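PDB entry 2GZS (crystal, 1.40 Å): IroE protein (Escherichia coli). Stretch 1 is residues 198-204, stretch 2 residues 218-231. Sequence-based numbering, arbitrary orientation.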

# COMPACT_ATOMS: atom_id res chain seq x y z
N HIS A 198 -10.37 -7.54 0.60
CA HIS A 198 -10.78 -6.56 1.60
C HIS A 198 -10.33 -5.16 1.23
O HIS A 198 -9.16 -5.04 0.85
CB HIS A 198 -10.09 -6.89 2.94
CG HIS A 198 -10.19 -5.83 3.98
ND1 HIS A 198 -11.43 -5.41 4.46
CD2 HIS A 198 -9.23 -5.15 4.66
CE1 HIS A 198 -11.22 -4.48 5.40
NE2 HIS A 198 -9.92 -4.30 5.53
N LEU A 199 -11.24 -4.19 1.31
CA LEU A 199 -10.81 -2.85 0.89
C LEU A 199 -10.97 -1.92 2.08
O LEU A 199 -12.05 -1.86 2.67
CB LEU A 199 -11.72 -2.37 -0.26
CG LEU A 199 -11.43 -0.94 -0.70
CD1 LEU A 199 -10.01 -0.78 -1.22
CD2 LEU A 199 -12.52 -0.57 -1.73
N ALA A 200 -9.94 -1.22 2.45
CA ALA A 200 -9.95 -0.28 3.57
C ALA A 200 -9.64 1.10 2.99
O ALA A 200 -8.49 1.35 2.59
CB ALA A 200 -8.93 -0.65 4.63
N ILE A 201 -10.64 1.99 2.97
CA ILE A 201 -10.39 3.36 2.53
C ILE A 201 -10.09 4.22 3.75
O ILE A 201 -10.80 4.08 4.76
CB ILE A 201 -11.62 3.92 1.77
CG1 ILE A 201 -11.92 3.05 0.54
CG2 ILE A 201 -11.40 5.37 1.39
CD1 ILE A 201 -13.19 3.50 -0.19
N MSE A 202 -9.03 5.01 3.68
CA MSE A 202 -8.51 5.71 4.81
C MSE A 202 -8.45 7.18 4.42
O MSE A 202 -7.82 7.52 3.42
CB MSE A 202 -7.12 5.21 5.20
CG MSE A 202 -7.03 3.65 5.27
SE MSE A 202 -5.31 2.97 5.74
CE MSE A 202 -5.64 2.81 7.61
N GLU A 203 -9.12 8.05 5.19
CA GLU A 203 -9.08 9.46 4.81
C GLU A 203 -8.90 10.30 6.07
O GLU A 203 -9.23 9.83 7.15
CB GLU A 203 -10.39 9.91 4.11
CG GLU A 203 -10.54 9.31 2.71
CD GLU A 203 -9.76 10.04 1.65
OE1 GLU A 203 -9.17 11.13 1.89
OE2 GLU A 203 -9.71 9.57 0.47
N GLY A 204 -8.35 11.49 5.95
CA GLY A 204 -8.14 12.30 7.16
C GLY A 204 -8.51 13.68 6.60
O GLY A 204 -9.72 13.76 6.51
N GLY A 218 -19.43 14.53 2.08
CA GLY A 218 -18.81 15.06 0.85
C GLY A 218 -17.90 14.04 0.19
O GLY A 218 -18.27 13.15 -0.57
N VAL A 219 -16.61 14.12 0.52
CA VAL A 219 -15.72 12.98 0.41
C VAL A 219 -16.42 11.85 1.18
O VAL A 219 -16.53 10.70 0.76
CB VAL A 219 -14.32 13.26 0.96
CG1 VAL A 219 -13.56 11.97 1.26
CG2 VAL A 219 -13.54 14.08 -0.05
N LEU A 220 -16.95 12.22 2.38
CA LEU A 220 -17.55 11.20 3.21
C LEU A 220 -18.85 10.67 2.62
O LEU A 220 -19.20 9.50 2.81
CB LEU A 220 -17.85 11.70 4.63
CG LEU A 220 -16.63 12.23 5.38
CD1 LEU A 220 -16.98 13.49 6.16
CD2 LEU A 220 -16.07 11.16 6.30
N SER A 221 -19.61 11.50 1.92
CA SER A 221 -20.79 11.05 1.22
C SER A 221 -20.45 9.98 0.19
O SER A 221 -21.08 8.93 0.18
CB SER A 221 -21.44 12.27 0.53
OG SER A 221 -22.57 11.85 -0.18
N LYS A 222 -19.44 10.25 -0.61
CA LYS A 222 -18.96 9.33 -1.62
C LYS A 222 -18.54 8.01 -0.99
O LYS A 222 -18.85 6.93 -1.54
CB LYS A 222 -17.78 9.98 -2.38
CG LYS A 222 -18.31 10.92 -3.45
CD LYS A 222 -17.13 11.42 -4.27
CE LYS A 222 -17.37 12.82 -4.80
NZ LYS A 222 -16.04 13.46 -5.08
N ILE A 223 -17.84 8.13 0.15
CA ILE A 223 -17.38 6.88 0.75
C ILE A 223 -18.53 6.11 1.33
O ILE A 223 -18.59 4.87 1.21
CB ILE A 223 -16.37 7.21 1.87
CG1 ILE A 223 -15.09 7.83 1.33
CG2 ILE A 223 -16.08 5.95 2.68
CD1 ILE A 223 -14.20 8.37 2.43
N HIS A 224 -19.52 6.77 1.94
CA HIS A 224 -20.59 5.95 2.49
C HIS A 224 -21.36 5.26 1.38
O HIS A 224 -21.72 4.08 1.56
CB HIS A 224 -21.52 6.76 3.42
CG HIS A 224 -20.72 7.08 4.67
ND1 HIS A 224 -20.08 6.11 5.39
CD2 HIS A 224 -20.42 8.24 5.29
CE1 HIS A 224 -19.43 6.63 6.42
NE2 HIS A 224 -19.64 7.93 6.38
N THR A 225 -21.58 5.95 0.25
CA THR A 225 -22.28 5.22 -0.80
C THR A 225 -21.42 4.05 -1.29
O THR A 225 -21.94 2.96 -1.56
CB THR A 225 -22.54 6.14 -1.99
OG1 THR A 225 -23.48 7.13 -1.54
CG2 THR A 225 -23.11 5.43 -3.21
N THR A 226 -20.12 4.33 -1.40
CA THR A 226 -19.19 3.32 -1.90
C THR A 226 -19.28 2.08 -1.02
O THR A 226 -19.44 0.97 -1.53
CB THR A 226 -17.76 3.84 -1.95
OG1 THR A 226 -17.65 4.81 -2.99
CG2 THR A 226 -16.78 2.71 -2.33
N LEU A 227 -19.20 2.27 0.29
CA LEU A 227 -19.33 1.12 1.19
C LEU A 227 -20.64 0.38 1.06
O LEU A 227 -20.71 -0.87 1.11
CB LEU A 227 -19.13 1.56 2.64
CG LEU A 227 -17.83 2.16 3.15
CD1 LEU A 227 -17.89 2.24 4.70
CD2 LEU A 227 -16.57 1.43 2.76
N THR A 228 -21.74 1.14 0.90
CA THR A 228 -23.06 0.58 0.77
C THR A 228 -23.14 -0.30 -0.47
O THR A 228 -23.61 -1.46 -0.37
CB THR A 228 -24.10 1.70 0.64
OG1 THR A 228 -24.09 2.49 1.83
CG2 THR A 228 -25.51 1.13 0.49
N ILE A 229 -22.73 0.23 -1.63
CA ILE A 229 -22.75 -0.57 -2.85
C ILE A 229 -21.82 -1.78 -2.73
O ILE A 229 -22.21 -2.89 -3.12
CB ILE A 229 -22.44 0.28 -4.09
CG1 ILE A 229 -23.54 1.35 -4.25
CG2 ILE A 229 -22.37 -0.52 -5.37
CD1 ILE A 229 -23.27 2.27 -5.46
N LEU A 230 -20.61 -1.58 -2.21
CA LEU A 230 -19.69 -2.73 -2.17
C LEU A 230 -20.22 -3.81 -1.26
O LEU A 230 -20.16 -5.02 -1.57
CB LEU A 230 -18.31 -2.26 -1.73
CG LEU A 230 -17.55 -1.42 -2.78
CD1 LEU A 230 -16.19 -1.03 -2.26
CD2 LEU A 230 -17.45 -2.21 -4.09
N LYS A 231 -20.80 -3.45 -0.13
CA LYS A 231 -21.40 -4.46 0.75
C LYS A 231 -22.48 -5.25 0.05
O LYS A 231 -22.54 -6.48 0.18
CB LYS A 231 -22.04 -3.70 1.93
CG LYS A 231 -21.11 -3.68 3.13
CD LYS A 231 -19.88 -2.80 2.96
CE LYS A 231 -20.10 -1.52 3.76
NZ LYS A 231 -19.37 -1.51 5.05

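The most unusual feature of this contact is an acidic residue that packs through its carbon atoms. Glu203 lies at the end of the strand, and its CB points toward the helix. Glu203 CG is 3.8 Å from Ile223 CD1 and 4.3 Å from Val219 CG1. The chi1 and chi2 angles are both m, so the chain is folded rather than extended. Both carboxylate oxygens are hydrogen-bonded elsewhere in the structure. The charged end is thus satisfied, while the methylene joins the apolar packing.

The strand, 198-203, and the helix, 219-231, run nearly antiparallel, at 170°. Their axes approach to 10.9 Å, a distance spanned by side chains. No hydrogen bond crosses between the two stretches. The strand alternates: Leu199, Ile201 and Glu203 point toward the helix, while Ala200 and the selenomethionine Met202 point away.

Ile201 is the middle residue of the three and has the largest covered area. Ile201 CG2 is 4.2 Å from Ile223 CD1. Ile201 CD1 reaches in another direction, to 4.3 Å from Thr226 CG2. Ile223 therefore touches both Ile201 and Glu203 through the same methyl, CD1.

At the other end, Leu199 CD2 meets Leu230 CD1 at 3.7 Å. This apolar pair is the closest contact between the stretches.

The helix residues in contact, Val219, Ile223, Thr226 and Leu230, are spaced by three or four. This spacing places them along one side of the helix. Thr226 presents its CG2 methyl to the strand, and its hydroxyl is engaged within the helix: Thr226 OG1 donates to Lys222 O at 2.8 Å. The same carbonyl also accepts the backbone bond from Thr226 N, at 2.9 Å from Lys222 O. Leu227 starts sideways, but its end comes nearer the strand without reaching contact distance.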